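PDB 1Y9U: putative iron binding protein from Bordetella pertussis Tohama I, which binds ferric iron through tyrosine side chains and probably serves iron uptake as a periplasmic solute-binding protein. Local coordinates for residues Asp6-Tyr11 / Ser30-Asn35; Thr13-Leu18 / Thr36-Asp41; Lys133-Ser138 / Leu171-Ala176; Trp163-Lys168 / Asp317-Asp322. All blocks are in the same frame, centred on the assembly; numbering follows the deposited sequence.

From the N terminus, strand 7-12 leads into the loop that carries 13-18, then helix 20-30 and strand 33-38. Contact 1 joins the two strands of this beta-alpha-beta unit, closing the loop from 6-11 to 30-35. Contact 2 crosses it: 13-18, after the first strand, packs against 36-41, the end of the second strand and the residues beyond. The two touch where L10 O meets V37 N. Across the chain's centre from contact 1, contact 3 brings 133-138 against 171-176 and contact 4 brings helix 157-170 against the C-terminal 317-322. These also cross, and meet at S138 and D322. Contacts 1 and 3 reach the same mixed sheet, their centres about 45 Å apart.

Contact 1 of 4, residues Asp6-Tyr11 / Ser30-Asn35; sequences DEVSLY and SGIKVN
A side-chain amide bridges two residues of the neighbouring strand: ND2 of N35 gives one N-H to E7 OE1 and the other to S9 OG, both at 3.1 Å. Both acceptors lie close to the amide plane and both bonds are fairly straight, so the rotation of the amide is fixed from two sides. The carboxylate of E7 stands almost perpendicular to that amide, 88° between planes, and ND2 lies well out of the carboxylate plane, meeting OE1 from above it. The same oxygen takes a salt bridge from K33 NZ at 3.1 Å, weak as a hydrogen bond. K33 runs beside E7 in the same direction, and its bend at chi3 brings the ammonium to OE1. E7 CG sits in the crowded position between backbone N and carbonyl carbon (chi1 67°), with the chain extended beyond it. Two donors on one oxygen probably stabilise the charged carboxylate.

Beneath this polar face the strands are parallel, the first and second of the beta-alpha-beta unit formed by strand 7-12, helix 20-30 and strand 33-38. K33 N bonds to D6 O, V8 N to K33 O at 2.9 Å, N35 N to V8 O at 2.8 Å, and L10 N to N35 O. On the other sheet face V8 CG1 touches V34 CG2 at 3.9 Å, and helix 251-261 covers V8 through L257. From the loop before the second strand, I32 CG2 touches V8 CG1 at 3.8 Å. There G31 leaves the helix with positive phi, and S30 OG accepts a hydrogen bond from I32 N in an ST turn.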
# COMPACT_ATOMS: atom_id res chain seq x y z
N ASP A 6 -17.61 -17.59 -20.91
CA ASP A 6 -18.77 -17.01 -20.19
C ASP A 6 -18.38 -15.81 -19.29
O ASP A 6 -18.28 -14.72 -19.81
CB ASP A 6 -19.57 -18.09 -19.44
CG ASP A 6 -20.95 -18.32 -20.04
OD1 ASP A 6 -21.06 -18.47 -21.28
OD2 ASP A 6 -22.00 -18.38 -19.35
N GLU A 7 -18.15 -16.01 -17.99
CA GLU A 7 -18.05 -14.89 -17.04
C GLU A 7 -17.13 -15.12 -15.83
O GLU A 7 -16.70 -16.23 -15.51
CB GLU A 7 -19.45 -14.48 -16.55
CG GLU A 7 -20.15 -15.52 -15.69
CD GLU A 7 -21.49 -15.05 -15.12
OE1 GLU A 7 -21.93 -13.93 -15.42
OE2 GLU A 7 -22.08 -15.84 -14.36
N VAL A 8 -16.85 -14.01 -15.15
CA VAL A 8 -16.04 -13.99 -13.94
C VAL A 8 -16.49 -12.78 -13.12
O VAL A 8 -16.69 -11.69 -13.66
CB VAL A 8 -14.52 -13.93 -14.27
CG1 VAL A 8 -14.12 -12.61 -14.93
CG2 VAL A 8 -13.67 -14.23 -13.06
N SER A 9 -16.61 -12.99 -11.81
CA SER A 9 -17.06 -11.93 -10.92
C SER A 9 -15.93 -11.45 -10.00
O SER A 9 -15.38 -12.21 -9.22
CB SER A 9 -18.26 -12.39 -10.09
OG SER A 9 -19.37 -12.64 -10.94
N LEU A 10 -15.62 -10.17 -10.10
CA LEU A 10 -14.59 -9.53 -9.27
C LEU A 10 -15.26 -8.75 -8.16
O LEU A 10 -15.92 -7.76 -8.44
CB LEU A 10 -13.74 -8.60 -10.12
CG LEU A 10 -12.69 -7.77 -9.37
CD1 LEU A 10 -11.62 -8.65 -8.74
CD2 LEU A 10 -12.07 -6.74 -10.30
N TYR A 11 -15.08 -9.19 -6.93
CA TYR A 11 -15.51 -8.41 -5.77
C TYR A 11 -14.32 -7.57 -5.33
O TYR A 11 -13.29 -8.12 -4.98
CB TYR A 11 -15.92 -9.32 -4.61
CG TYR A 11 -17.30 -9.97 -4.69
CD1 TYR A 11 -17.84 -10.39 -5.91
CD2 TYR A 11 -18.03 -10.19 -3.54
CE1 TYR A 11 -19.09 -11.00 -5.95
CE2 TYR A 11 -19.27 -10.80 -3.59
CZ TYR A 11 -19.79 -11.19 -4.79
OH TYR A 11 -21.02 -11.80 -4.83
N SER A 30 -10.46 -11.65 -24.20
CA SER A 30 -10.77 -13.02 -23.79
C SER A 30 -12.18 -13.51 -24.18
O SER A 30 -12.43 -14.71 -24.28
CB SER A 30 -10.58 -13.16 -22.28
OG SER A 30 -11.66 -12.54 -21.57
N GLY A 31 -13.10 -12.57 -24.36
CA GLY A 31 -14.51 -12.91 -24.48
C GLY A 31 -15.22 -13.30 -23.19
O GLY A 31 -16.37 -13.73 -23.22
N ILE A 32 -14.55 -13.15 -22.06
CA ILE A 32 -15.12 -13.44 -20.75
C ILE A 32 -15.73 -12.14 -20.22
O ILE A 32 -15.05 -11.13 -20.14
CB ILE A 32 -14.04 -13.96 -19.77
CG1 ILE A 32 -13.40 -15.25 -20.30
CG2 ILE A 32 -14.64 -14.17 -18.39
CD1 ILE A 32 -12.07 -15.58 -19.62
N LYS A 33 -17.02 -12.17 -19.92
CA LYS A 33 -17.71 -11.04 -19.31
C LYS A 33 -17.19 -10.89 -17.88
O LYS A 33 -17.14 -11.86 -17.14
CB LYS A 33 -19.23 -11.30 -19.32
CG LYS A 33 -20.08 -10.29 -18.55
CD LYS A 33 -21.59 -10.62 -18.62
CE LYS A 33 -21.92 -11.97 -17.96
NZ LYS A 33 -23.36 -12.15 -17.58
N VAL A 34 -16.79 -9.68 -17.51
CA VAL A 34 -16.37 -9.39 -16.15
C VAL A 34 -17.49 -8.67 -15.41
O VAL A 34 -17.94 -7.63 -15.86
CB VAL A 34 -15.09 -8.54 -16.14
CG1 VAL A 34 -14.68 -8.25 -14.71
CG2 VAL A 34 -13.98 -9.27 -16.88
N ASN A 35 -17.93 -9.24 -14.29
CA ASN A 35 -18.88 -8.59 -13.39
C ASN A 35 -18.11 -7.93 -12.28
O ASN A 35 -17.47 -8.60 -11.48
CB ASN A 35 -19.84 -9.61 -12.80
CG ASN A 35 -20.55 -10.43 -13.86
OD1 ASN A 35 -21.11 -9.88 -14.80
ND2 ASN A 35 -20.49 -11.75 -13.73

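Contact 2 of 4, residues Thr13-Leu18 / Thr36-Asp41; sequences TREPKL and TVFVKD
P16 and F38 cross at about a right angle, with P16 CD over one face of the F38 ring. That CD is 4.0 Å from the ring centroid of F38, 30° off the normal, a CH-pi contact. The closest carbon pair is P16 CD to F38 CD1, at 3.6 Å. F38 CG is anti to the backbone N (chi1 177°), which swings the ring towards the 13-18 loop. E15 runs alongside in the same direction, its carboxylate turned 87° to the ring, and its OE1 comes 3.3 Å from F38 CZ. A bend at chi2 curls E15 round to that position. At the ring's edge, near its plane, lies the carbonyl oxygen of T13. P16 CB touches T36 CG2 at 3.9 Å.

At the other end T13 CG2 lies against V39 O at 3.3 Å, and T13 CA makes a C-H...O contact to the same oxygen. T13 OG1 is held by T61. One water donates to both T13 O (2.7 Å) and K40 O (2.6 Å), tying the loop after strand 7-12 to the turn beyond strand 33-38. R14, in a salt bridge with E276, extends towards Y199, an iron-binding residue with no metal bound here, about 6 Å between side chains. No direct hydrogen bond joins the segments; C-H contacts and the bridging water hold them, and the rim of F38 may favour T13 O electrostatically.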
# COMPACT_ATOMS: atom_id res chain seq x y z
N THR A 13 -12.84 -3.90 -3.19
CA THR A 13 -13.00 -2.74 -2.32
C THR A 13 -12.32 -1.52 -2.92
O THR A 13 -12.36 -0.42 -2.34
CB THR A 13 -12.44 -3.01 -0.92
OG1 THR A 13 -11.01 -3.09 -0.97
CG2 THR A 13 -12.92 -4.37 -0.34
N ARG A 14 -11.62 -1.70 -4.05
CA ARG A 14 -11.05 -0.60 -4.82
C ARG A 14 -12.07 -0.05 -5.80
O ARG A 14 -12.73 -0.84 -6.49
CB ARG A 14 -9.82 -1.08 -5.60
CG ARG A 14 -8.77 -1.76 -4.76
CD ARG A 14 -7.36 -1.51 -5.27
NE ARG A 14 -6.92 -0.16 -4.87
CZ ARG A 14 -5.68 0.29 -4.99
NH1 ARG A 14 -4.74 -0.45 -5.56
NH2 ARG A 14 -5.38 1.50 -4.57
N GLU A 15 -12.15 1.28 -5.92
CA GLU A 15 -13.18 1.94 -6.72
C GLU A 15 -13.08 1.34 -8.11
O GLU A 15 -11.98 1.30 -8.67
CB GLU A 15 -12.98 3.48 -6.86
CG GLU A 15 -12.84 4.36 -5.61
CD GLU A 15 -13.87 4.12 -4.51
OE1 GLU A 15 -13.60 3.26 -3.63
OE2 GLU A 15 -14.92 4.83 -4.48
N PRO A 16 -14.19 0.88 -8.69
CA PRO A 16 -14.15 0.32 -10.05
C PRO A 16 -13.47 1.21 -11.10
O PRO A 16 -12.98 0.68 -12.10
CB PRO A 16 -15.63 0.08 -10.39
CG PRO A 16 -16.44 0.49 -9.20
CD PRO A 16 -15.53 0.79 -8.08
N LYS A 17 -13.43 2.52 -10.90
CA LYS A 17 -12.82 3.38 -11.92
C LYS A 17 -11.29 3.28 -12.00
O LYS A 17 -10.71 3.56 -13.04
CB LYS A 17 -13.28 4.83 -11.78
CG LYS A 17 -14.74 5.09 -12.22
CD LYS A 17 -15.16 4.36 -13.52
CE LYS A 17 -15.95 3.07 -13.22
NZ LYS A 17 -16.35 2.32 -14.43
N LEU A 18 -10.64 2.84 -10.92
CA LEU A 18 -9.21 2.51 -10.95
C LEU A 18 -8.89 1.32 -11.86
O LEU A 18 -7.75 1.15 -12.31
CB LEU A 18 -8.72 2.16 -9.54
CG LEU A 18 -8.75 3.26 -8.47
CD1 LEU A 18 -8.42 2.66 -7.12
CD2 LEU A 18 -7.79 4.41 -8.82
N THR A 36 -18.18 -6.60 -12.24
CA THR A 36 -17.46 -5.82 -11.24
C THR A 36 -18.43 -5.53 -10.12
O THR A 36 -19.44 -4.86 -10.34
CB THR A 36 -16.94 -4.50 -11.83
OG1 THR A 36 -16.02 -4.76 -12.90
CG2 THR A 36 -16.11 -3.73 -10.80
N VAL A 37 -18.13 -6.04 -8.93
CA VAL A 37 -18.94 -5.85 -7.73
C VAL A 37 -18.14 -5.05 -6.71
O VAL A 37 -17.24 -5.57 -6.06
CB VAL A 37 -19.39 -7.20 -7.13
CG1 VAL A 37 -20.20 -6.97 -5.85
CG2 VAL A 37 -20.24 -7.98 -8.15
N PHE A 38 -18.51 -3.79 -6.55
CA PHE A 38 -17.85 -2.88 -5.63
C PHE A 38 -18.37 -3.11 -4.22
O PHE A 38 -19.59 -2.99 -3.96
CB PHE A 38 -18.08 -1.44 -6.09
CG PHE A 38 -17.48 -0.40 -5.17
CD1 PHE A 38 -16.15 -0.46 -4.77
CD2 PHE A 38 -18.25 0.67 -4.72
CE1 PHE A 38 -15.62 0.50 -3.94
CE2 PHE A 38 -17.71 1.62 -3.88
CZ PHE A 38 -16.40 1.54 -3.50
N VAL A 39 -17.47 -3.44 -3.31
CA VAL A 39 -17.79 -3.66 -1.90
C VAL A 39 -16.99 -2.66 -1.05
O VAL A 39 -15.83 -2.92 -0.68
CB VAL A 39 -17.49 -5.11 -1.47
CG1 VAL A 39 -17.92 -5.35 -0.04
CG2 VAL A 39 -18.17 -6.11 -2.43
N LYS A 40 -17.60 -1.52 -0.75
CA LYS A 40 -16.91 -0.41 -0.07
C LYS A 40 -16.23 -0.85 1.25
O LYS A 40 -15.06 -0.53 1.51
CB LYS A 40 -17.87 0.77 0.14
CG LYS A 40 -19.21 0.42 0.83
CD LYS A 40 -20.44 0.69 -0.05
CE LYS A 40 -20.88 -0.56 -0.84
NZ LYS A 40 -22.34 -0.51 -1.14
N ASP A 41 -16.95 -1.60 2.07
CA ASP A 41 -16.36 -2.21 3.26
C ASP A 41 -17.06 -3.53 3.61
O ASP A 41 -18.09 -3.85 3.03
CB ASP A 41 -16.40 -1.23 4.44
CG ASP A 41 -15.03 -1.04 5.08
OD1 ASP A 41 -14.50 -2.02 5.65
OD2 ASP A 41 -14.41 0.05 5.06
O HOH W 1 -13.26 0.60 -0.01

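Contact 3 of 4, residues Lys133-Ser138 / Leu171-Ala176; sequences KVCIRS and LARKAA
The short, weakly bonded strand 134-135, which pairs in parallel with strand 193-197 in the mixed sheet, is met here by the loop that follows helix 157-170. A single backbone bridge joins them. A172 N donates to V134 O at 2.8 Å, in the carbonyl plane and nearly straight at 170°, and L171 CA makes a C-H...O contact to the same oxygen.

L171 CG lies anti to its carbonyl carbon, beside the backbone N, and its CD2 meets V134 CG1 at 3.8 Å and I136 CG2 at 3.6 Å; both pairs of side chains cross obliquely. Beyond them A175 CB packs on I136 CG2. R173 reaches over C135. Its CG is in the crowded position (chi1 38°) and the chain bends at chi2, so that C135 CB sits over one face of the guanidinium, off towards its rim, and SG lies 3.6 Å from R173 NE. The charge is answered mainly by D185, in a salt bridge to NE. R173 NH1 turns back on its own loop with weak bonds to K174 O and A176 O, and also comes 3.0 Å from I136 O. A water links the segments, accepting from I136 N and donating to R173 O at 2.8 Å.

Past the bridge, C-H...O contacts continue from R137 CA to A176 O and from S138 CA to A175 O. The short strand carries C135 of the C135-C191 disulfide, and the segment runs on to R137, about 4 Å between side chains from Y143, a tyrosine seen to bind iron in this ferric binding protein, though no metal is bound here.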
# COMPACT_ATOMS: atom_id res chain seq x y z
N LYS A 133 10.08 19.68 13.66
CA LYS A 133 10.25 19.71 12.21
C LYS A 133 9.56 18.57 11.45
O LYS A 133 9.71 18.48 10.24
CB LYS A 133 11.73 19.74 11.84
CG LYS A 133 12.47 20.98 12.33
CD LYS A 133 13.94 20.93 11.95
CE LYS A 133 14.61 22.30 12.18
NZ LYS A 133 16.04 22.31 11.75
N VAL A 134 8.83 17.73 12.16
CA VAL A 134 8.20 16.53 11.58
C VAL A 134 6.68 16.60 11.58
O VAL A 134 6.07 16.93 12.58
CB VAL A 134 8.64 15.26 12.37
CG1 VAL A 134 8.01 14.02 11.78
CG2 VAL A 134 10.15 15.14 12.39
N CYS A 135 6.08 16.28 10.44
CA CYS A 135 4.63 16.14 10.32
C CYS A 135 4.27 14.68 10.02
O CYS A 135 4.97 13.99 9.27
CB CYS A 135 4.07 16.99 9.18
SG CYS A 135 4.01 18.77 9.47
N ILE A 136 3.15 14.24 10.59
CA ILE A 136 2.62 12.90 10.37
C ILE A 136 1.16 12.86 10.76
O ILE A 136 0.72 13.63 11.62
CB ILE A 136 3.46 11.86 11.15
CG1 ILE A 136 3.24 10.46 10.59
CG2 ILE A 136 3.15 11.91 12.63
CD1 ILE A 136 4.12 9.39 11.23
N ARG A 137 0.40 11.96 10.13
CA ARG A 137 -0.98 11.71 10.55
C ARG A 137 -1.03 10.83 11.80
O ARG A 137 -0.01 10.34 12.27
CB ARG A 137 -1.76 11.07 9.40
CG ARG A 137 -1.51 9.59 9.21
CD ARG A 137 -2.15 9.01 7.98
NE ARG A 137 -3.58 9.25 7.97
CZ ARG A 137 -4.30 9.37 6.85
NH1 ARG A 137 -3.72 9.26 5.66
NH2 ARG A 137 -5.60 9.59 6.93
N SER A 138 -2.22 10.59 12.32
CA SER A 138 -2.40 9.75 13.51
C SER A 138 -1.57 8.49 13.46
O SER A 138 -1.55 7.76 12.46
CB SER A 138 -3.87 9.35 13.63
OG SER A 138 -4.05 8.35 14.60
N LEU A 171 7.31 15.99 16.73
CA LEU A 171 6.21 16.49 15.92
C LEU A 171 6.04 17.98 16.01
O LEU A 171 6.09 18.57 17.09
CB LEU A 171 4.90 15.76 16.23
CG LEU A 171 4.93 14.23 16.02
CD1 LEU A 171 3.57 13.64 16.28
CD2 LEU A 171 5.45 13.86 14.63
N ALA A 172 5.80 18.61 14.86
CA ALA A 172 5.55 20.04 14.77
C ALA A 172 4.13 20.39 15.17
O ALA A 172 3.86 21.52 15.55
CB ALA A 172 5.80 20.51 13.33
N ARG A 173 3.23 19.43 15.04
CA ARG A 173 1.84 19.61 15.40
C ARG A 173 1.29 18.20 15.69
O ARG A 173 1.97 17.21 15.46
CB ARG A 173 1.04 20.39 14.33
CG ARG A 173 1.37 20.11 12.86
CD ARG A 173 0.84 18.81 12.39
NE ARG A 173 0.76 18.70 10.94
CZ ARG A 173 0.38 17.58 10.34
NH1 ARG A 173 0.07 16.52 11.07
NH2 ARG A 173 0.30 17.52 9.01
N LYS A 174 0.07 18.11 16.19
CA LYS A 174 -0.44 16.84 16.64
C LYS A 174 -0.59 15.90 15.44
O LYS A 174 -0.82 16.33 14.30
CB LYS A 174 -1.74 17.05 17.44
CG LYS A 174 -2.89 16.11 17.21
CD LYS A 174 -4.17 16.88 16.87
CE LYS A 174 -5.47 16.09 17.01
NZ LYS A 174 -6.56 16.67 16.18
N ALA A 175 -0.41 14.62 15.71
CA ALA A 175 -0.57 13.57 14.72
C ALA A 175 -2.04 13.47 14.36
O ALA A 175 -2.85 12.88 15.09
CB ALA A 175 -0.03 12.27 15.25
N ALA A 176 -2.38 14.07 13.21
CA ALA A 176 -3.76 14.25 12.79
C ALA A 176 -3.75 14.58 11.30
O ALA A 176 -2.69 14.74 10.71
CB ALA A 176 -4.42 15.39 13.60
O HOH W 2 2.30 15.67 13.12

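Contact 4 of 4, residues Trp163-Lys168 / Asp317-Asp322; sequences WLRGVK and DKVGFD
The F321 ring meets helix 157-170 with its edge: V167 CG1 lies 3.8 Å from F321 CZ, close to the ring plane, and the carbonyl oxygen of L164 stands at the same rim. D322 OD1 also lies in plane at the edge. L164 CD2 touches F321 CD2 at 3.9 Å, the two side chains crossing at about a right angle. The guanidinium of R165 has V319 CG1 over the centre of one face, K318 CE near its plane at the edge, and a water in plane there too, accepting from NH1 and donating to K318 O. V167 CG2 covers the centre of one face of the W163 indole.

V319 points towards helix 157-170, its CG1 3.7 Å from R165 CG and its CG2 against L164 CB. G320 then turns the chain with positive phi in a Schellman motif. K168, extended with CG anti to the backbone N, spends its ammonium on that turn: NZ donates to G320 O at 2.9 Å, from above the carbonyl plane, and to V319 O at 3.2 Å, in plane. A second water joins NZ to V319 O. The positive charge would favourably meet the carbonyl end of the C-terminal helix. R165 and K318 carry like charges, but both pair with E161.

The contact seats the end of helix 303-318 on helix 157-170, with V148 of helix 142-155 behind L164 and F321 reaching A175 of the neighbouring loop.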
# COMPACT_ATOMS: atom_id res chain seq x y z
N TRP A 163 11.78 4.63 19.25
CA TRP A 163 11.53 5.38 18.02
C TRP A 163 10.24 6.16 18.10
O TRP A 163 10.21 7.34 17.81
CB TRP A 163 11.51 4.42 16.84
CG TRP A 163 11.37 5.10 15.51
CD1 TRP A 163 12.34 5.73 14.83
CD2 TRP A 163 10.17 5.24 14.73
NE1 TRP A 163 11.85 6.25 13.66
CE2 TRP A 163 10.52 5.95 13.56
CE3 TRP A 163 8.85 4.80 14.89
CZ2 TRP A 163 9.59 6.23 12.56
CZ3 TRP A 163 7.93 5.11 13.90
CH2 TRP A 163 8.31 5.81 12.75
N LEU A 164 9.16 5.50 18.50
CA LEU A 164 7.86 6.17 18.62
C LEU A 164 7.91 7.36 19.56
O LEU A 164 7.37 8.42 19.25
CB LEU A 164 6.77 5.19 19.07
CG LEU A 164 6.29 4.22 17.98
CD1 LEU A 164 5.50 3.10 18.61
CD2 LEU A 164 5.47 4.98 16.91
N ARG A 165 8.55 7.20 20.72
CA ARG A 165 8.65 8.30 21.68
C ARG A 165 9.48 9.47 21.11
O ARG A 165 9.13 10.62 21.29
CB ARG A 165 9.26 7.82 22.98
CG ARG A 165 8.37 6.95 23.81
CD ARG A 165 8.99 6.64 25.19
NE ARG A 165 8.29 5.56 25.84
CZ ARG A 165 7.12 5.69 26.43
NH1 ARG A 165 6.52 6.87 26.53
NH2 ARG A 165 6.52 4.64 26.96
N GLY A 166 10.54 9.16 20.37
CA GLY A 166 11.39 10.19 19.80
C GLY A 166 10.68 10.93 18.67
O GLY A 166 10.81 12.13 18.52
N VAL A 167 9.93 10.19 17.85
CA VAL A 167 9.17 10.80 16.77
C VAL A 167 8.06 11.68 17.33
O VAL A 167 7.90 12.84 16.92
CB VAL A 167 8.61 9.75 15.81
CG1 VAL A 167 7.62 10.36 14.80
CG2 VAL A 167 9.73 9.07 15.08
N LYS A 168 7.33 11.15 18.31
CA LYS A 168 6.31 11.95 18.99
C LYS A 168 6.88 13.29 19.46
O LYS A 168 6.30 14.36 19.26
CB LYS A 168 5.68 11.18 20.16
CG LYS A 168 4.69 12.01 20.97
CD LYS A 168 4.23 11.32 22.22
CE LYS A 168 3.31 12.26 22.98
NZ LYS A 168 2.73 11.70 24.25
N ASP A 317 -0.38 3.37 21.29
CA ASP A 317 -1.22 3.83 22.39
C ASP A 317 -0.44 4.00 23.70
O ASP A 317 -0.66 4.98 24.43
CB ASP A 317 -2.40 2.89 22.60
CG ASP A 317 -3.49 3.51 23.39
OD1 ASP A 317 -4.02 4.58 22.98
OD2 ASP A 317 -3.90 2.99 24.44
N LYS A 318 0.50 3.08 23.96
CA LYS A 318 1.34 3.14 25.16
C LYS A 318 2.07 4.46 25.25
O LYS A 318 2.13 5.08 26.31
CB LYS A 318 2.36 2.00 25.13
CG LYS A 318 3.30 1.93 26.37
CD LYS A 318 4.37 0.87 26.25
CE LYS A 318 5.17 0.75 27.55
NZ LYS A 318 6.27 -0.21 27.40
N VAL A 319 2.62 4.91 24.14
CA VAL A 319 3.40 6.13 24.12
C VAL A 319 2.56 7.41 24.00
O VAL A 319 3.12 8.52 24.03
CB VAL A 319 4.53 6.12 23.04
CG1 VAL A 319 5.35 4.85 23.12
CG2 VAL A 319 3.99 6.32 21.65
N GLY A 320 1.26 7.27 23.82
CA GLY A 320 0.38 8.43 23.68
C GLY A 320 0.76 9.25 22.46
O GLY A 320 0.81 10.47 22.50
N PHE A 321 1.05 8.56 21.36
CA PHE A 321 1.58 9.19 20.15
C PHE A 321 0.73 10.33 19.62
O PHE A 321 1.27 11.30 19.11
CB PHE A 321 1.73 8.14 19.06
CG PHE A 321 2.53 8.59 17.88
CD1 PHE A 321 1.91 9.11 16.76
CD2 PHE A 321 3.91 8.48 17.86
CE1 PHE A 321 2.65 9.52 15.66
CE2 PHE A 321 4.64 8.87 16.77
CZ PHE A 321 4.02 9.40 15.67
N ASP A 322 -0.59 10.23 19.74
CA ASP A 322 -1.49 11.24 19.19
C ASP A 322 -1.81 12.38 20.16
O ASP A 322 -2.57 13.28 19.81
CB ASP A 322 -2.81 10.60 18.74
CG ASP A 322 -2.67 9.75 17.50
OD1 ASP A 322 -1.56 9.65 16.91
OD2 ASP A 322 -3.67 9.15 17.04
O HOH W 3 3.77 7.05 27.63
O HOH W 4 4.74 10.07 25.54